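Local coordinates for putative uncharacterized protein (Pyrococcus furiosus, PDB 3V68) that is a DUF2666-family protein of unestablished cellular role that probably binds double-stranded DNA, at residues N26-S37 with I170-F181. Numbering follows the deposited sequence. Where two conformers were deposited one is given.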
# COMPACT_ATOMS: atom_id res chain seq x y z
N ASN A 26 10.00 -12.87 -15.52
CA ASN A 26 8.75 -12.38 -14.94
C ASN A 26 8.64 -12.71 -13.45
O ASN A 26 8.17 -11.87 -12.67
CB ASN A 26 7.54 -12.92 -15.68
CG ASN A 26 7.36 -12.29 -17.05
OD1 ASN A 26 7.72 -11.13 -17.27
ND2 ASN A 26 6.80 -13.06 -17.98
N GLU A 27 9.07 -13.91 -13.07
CA GLU A 27 9.08 -14.32 -11.66
C GLU A 27 9.92 -13.38 -10.80
O GLU A 27 9.47 -12.91 -9.76
CB GLU A 27 9.57 -15.76 -11.50
CG GLU A 27 9.45 -16.31 -10.08
CD GLU A 27 10.20 -17.61 -9.86
OE1 GLU A 27 11.18 -17.90 -10.59
OE2 GLU A 27 9.82 -18.36 -8.94
N ASN A 28 11.15 -13.10 -11.24
CA ASN A 28 12.04 -12.24 -10.47
C ASN A 28 11.56 -10.80 -10.41
O ASN A 28 11.70 -10.13 -9.38
CB ASN A 28 13.47 -12.30 -11.03
CG ASN A 28 14.14 -13.64 -10.78
OD1 ASN A 28 13.70 -14.44 -9.94
ND2 ASN A 28 15.22 -13.89 -11.51
N ILE A 29 10.98 -10.32 -11.51
CA ILE A 29 10.46 -8.96 -11.55
C ILE A 29 9.26 -8.83 -10.62
O ILE A 29 9.18 -7.88 -9.83
CB ILE A 29 10.12 -8.50 -12.99
CG1 ILE A 29 11.40 -8.45 -13.83
CG2 ILE A 29 9.42 -7.14 -12.97
CD1 ILE A 29 11.17 -8.30 -15.33
N ALA A 30 8.34 -9.79 -10.69
CA ALA A 30 7.16 -9.77 -9.82
C ALA A 30 7.54 -9.87 -8.34
O ALA A 30 6.94 -9.20 -7.50
CB ALA A 30 6.18 -10.87 -10.21
N MET A 31 8.54 -10.69 -8.03
CA MET A 31 9.00 -10.84 -6.65
C MET A 31 9.69 -9.58 -6.14
O MET A 31 9.52 -9.20 -4.98
CB MET A 31 9.90 -12.07 -6.50
CG MET A 31 9.13 -13.38 -6.60
SD MET A 31 7.79 -13.50 -5.39
CE MET A 31 8.73 -13.60 -3.87
N PHE A 32 10.46 -8.92 -7.01
CA PHE A 32 11.08 -7.64 -6.69
C PHE A 32 10.02 -6.58 -6.38
O PHE A 32 10.09 -5.90 -5.35
CB PHE A 32 11.98 -7.17 -7.84
CG PHE A 32 12.43 -5.73 -7.71
CD1 PHE A 32 13.51 -5.40 -6.90
CD2 PHE A 32 11.78 -4.72 -8.40
CE1 PHE A 32 13.93 -4.07 -6.78
CE2 PHE A 32 12.19 -3.39 -8.29
CZ PHE A 32 13.27 -3.06 -7.48
N LEU A 33 9.03 -6.46 -7.27
CA LEU A 33 7.98 -5.46 -7.08
C LEU A 33 7.13 -5.74 -5.84
O LEU A 33 6.70 -4.82 -5.15
CB LEU A 33 7.09 -5.36 -8.32
CG LEU A 33 7.73 -4.82 -9.60
CD1 LEU A 33 6.76 -5.00 -10.76
CD2 LEU A 33 8.15 -3.36 -9.44
N SER A 34 6.92 -7.03 -5.57
CA SER A 34 6.22 -7.49 -4.37
C SER A 34 6.95 -7.02 -3.12
O SER A 34 6.35 -6.44 -2.22
CB SER A 34 6.13 -9.02 -4.36
OG SER A 34 5.22 -9.48 -5.35
N ARG A 35 8.26 -7.27 -3.08
CA ARG A 35 9.09 -6.85 -1.96
C ARG A 35 9.17 -5.33 -1.82
O ARG A 35 9.11 -4.81 -0.70
CB ARG A 35 10.46 -7.52 -2.05
CG ARG A 35 10.38 -9.01 -1.71
CD ARG A 35 11.64 -9.78 -2.09
NE ARG A 35 12.87 -9.23 -1.51
CZ ARG A 35 13.25 -9.37 -0.24
NH1 ARG A 35 12.48 -10.03 0.63
NH2 ARG A 35 14.39 -8.85 0.17
N VAL A 36 9.25 -4.62 -2.94
CA VAL A 36 9.22 -3.16 -2.89
C VAL A 36 7.90 -2.66 -2.29
O VAL A 36 7.91 -1.82 -1.39
CB VAL A 36 9.46 -2.55 -4.29
CG1 VAL A 36 9.13 -1.06 -4.31
CG2 VAL A 36 10.90 -2.77 -4.73
N SER A 37 6.78 -3.21 -2.77
CA SER A 37 5.46 -2.85 -2.25
C SER A 37 5.38 -3.08 -0.74
O SER A 37 4.97 -2.19 0.01
CB SER A 37 4.37 -3.64 -2.97
OG SER A 37 3.11 -3.48 -2.32
N ILE A 170 5.31 4.94 -5.24
CA ILE A 170 6.10 3.76 -5.59
C ILE A 170 5.28 2.49 -5.36
O ILE A 170 5.28 1.58 -6.19
CB ILE A 170 7.43 3.71 -4.81
CG1 ILE A 170 8.36 4.81 -5.34
CG2 ILE A 170 8.10 2.33 -4.94
CD1 ILE A 170 9.53 5.13 -4.43
N ASN A 171 4.55 2.44 -4.24
CA ASN A 171 3.69 1.30 -3.96
C ASN A 171 2.65 1.12 -5.06
O ASN A 171 2.39 0.01 -5.50
CB ASN A 171 3.00 1.47 -2.61
CG ASN A 171 2.15 0.28 -2.24
OD1 ASN A 171 0.94 0.41 -2.01
ND2 ASN A 171 2.77 -0.88 -2.17
N GLU A 172 2.07 2.23 -5.51
CA GLU A 172 1.07 2.19 -6.58
C GLU A 172 1.65 1.63 -7.87
O GLU A 172 1.00 0.83 -8.54
CB GLU A 172 0.46 3.58 -6.80
CG GLU A 172 -0.53 3.93 -5.71
CD GLU A 172 -0.82 5.41 -5.62
OE1 GLU A 172 -0.07 6.22 -6.22
OE2 GLU A 172 -1.80 5.76 -4.93
N THR A 173 2.88 2.01 -8.20
CA THR A 173 3.56 1.45 -9.37
C THR A 173 3.71 -0.06 -9.24
O THR A 173 3.41 -0.81 -10.17
CB THR A 173 4.93 2.10 -9.58
OG1 THR A 173 4.74 3.45 -10.03
CG2 THR A 173 5.77 1.33 -10.62
N ALA A 174 4.17 -0.49 -8.07
CA ALA A 174 4.37 -1.91 -7.82
C ALA A 174 3.06 -2.69 -7.96
O ALA A 174 3.02 -3.70 -8.65
CB ALA A 174 4.99 -2.15 -6.44
N VAL A 175 2.01 -2.21 -7.31
CA VAL A 175 0.69 -2.85 -7.37
C VAL A 175 0.15 -2.88 -8.80
O VAL A 175 -0.38 -3.90 -9.25
CB VAL A 175 -0.31 -2.18 -6.39
CG1 VAL A 175 -1.71 -2.77 -6.55
CG2 VAL A 175 0.15 -2.35 -4.96
N ASN A 176 0.32 -1.78 -9.53
CA ASN A 176 -0.13 -1.71 -10.92
C ASN A 176 0.61 -2.71 -11.81
O ASN A 176 -0.00 -3.36 -12.67
CB ASN A 176 0.04 -0.28 -11.47
CG ASN A 176 -0.34 -0.17 -12.94
OD1 ASN A 176 -1.42 -0.59 -13.35
ND2 ASN A 176 0.55 0.40 -13.73
N LYS A 177 1.91 -2.84 -11.61
CA LYS A 177 2.75 -3.60 -12.53
C LYS A 177 2.87 -5.09 -12.22
O LYS A 177 3.15 -5.88 -13.11
CB LYS A 177 4.13 -2.95 -12.69
CG LYS A 177 4.10 -1.58 -13.37
CD LYS A 177 3.48 -1.62 -14.78
CE LYS A 177 4.31 -2.44 -15.76
NZ LYS A 177 3.65 -2.50 -17.09
N ILE A 178 2.69 -5.48 -10.96
CA ILE A 178 2.75 -6.90 -10.60
C ILE A 178 1.76 -7.72 -11.44
O ILE A 178 2.10 -8.80 -11.92
CB ILE A 178 2.55 -7.14 -9.08
CG1 ILE A 178 3.78 -6.68 -8.30
CG2 ILE A 178 2.31 -8.63 -8.78
CD1 ILE A 178 3.52 -6.46 -6.81
N LYS A 179 0.55 -7.20 -11.63
CA LYS A 179 -0.46 -7.90 -12.42
C LYS A 179 -0.10 -8.03 -13.91
O LYS A 179 -0.64 -8.90 -14.60
CB LYS A 179 -1.85 -7.30 -12.22
CG LYS A 179 -1.90 -5.80 -12.03
CD LYS A 179 -3.34 -5.30 -12.04
CE LYS A 179 -3.41 -3.78 -12.04
NZ LYS A 179 -2.87 -3.18 -13.30
N ASP A 180 0.80 -7.17 -14.40
CA ASP A 180 1.32 -7.29 -15.77
C ASP A 180 2.37 -8.38 -15.87
O ASP A 180 2.33 -9.22 -16.78
CB ASP A 180 1.90 -5.96 -16.25
CG ASP A 180 0.85 -4.88 -16.45
OD1 ASP A 180 -0.33 -5.22 -16.69
OD2 ASP A 180 1.21 -3.68 -16.40
N PHE A 181 3.32 -8.37 -14.94
CA PHE A 181 4.41 -9.35 -14.95
C PHE A 181 3.96 -10.74 -14.54
O PHE A 181 4.54 -11.73 -14.98
CB PHE A 181 5.59 -8.86 -14.11
CG PHE A 181 6.33 -7.72 -14.74
CD1 PHE A 181 6.14 -6.42 -14.29
CD2 PHE A 181 7.17 -7.95 -15.82
CE1 PHE A 181 6.82 -5.36 -14.90
CE2 PHE A 181 7.84 -6.90 -16.43
CZ PHE A 181 7.66 -5.60 -15.97
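An antiparallel helix pair, one helix from each of the two DUF2666 family regions of the chain, lies against a four-stranded antiparallel sheet, and Leu33 of helix 26-43 is a knob in the hole formed by Ala174, Lys177, Ile178 and Phe181 of helix 160-181. The segment axes come within 8.7 Å and run at 149° to each other. Leu33 uses both ends of its side chain: CB rests 3.6 Å from Ile178 CG1, while CD1 reaches on to Lys177 CB and the Phe181 ring. Beside it the small Ala174 lets the backbones close up, its CB meeting Leu33 O at 3.4 Å.

Toward the start of segment 26-37, Phe181 supplies the broadest contact. Ile29 CG2, anti to the backbone N, is set squarely over one ring face in a CH-pi contact, 3.4 Å from the centroid and only 5° off the normal. Asn26 OD1 comes in at the ring edge, in plane, 3.5 Å from Phe181 CD2. Trp146 packs edge-to-face with the same ring and also makes a cation-pi contact with Lys177, whose side chain, bent at chi2 and chi3, runs on toward the C-terminal end of its own helix, where NZ forms a salt bridge with Asp180 OD2. On the sheet side, Leu6 and Tyr143 touch Ile29, and Phe139 touches Leu33.

Away from the sheet, Ile178 CD1 lies 3.8 Å from Ser34 OG, a hydroxyl tied back to Ala30 O within its own helix; Phe220 of helix 219-231 covers both Ile178 and Ser34. Near the other end of the contact, the side chains of Val36 and Ile170 cross at about a right angle, CG1 of the one against CG2 of the other, and Asn171, with CG anti to its own backbone N, carries its amide toward Ser37. There Asn171 ND2 donates to Ser37 OG at 2.6 Å, a short but weak hydrogen bond, bent to 117° at the hydrogen.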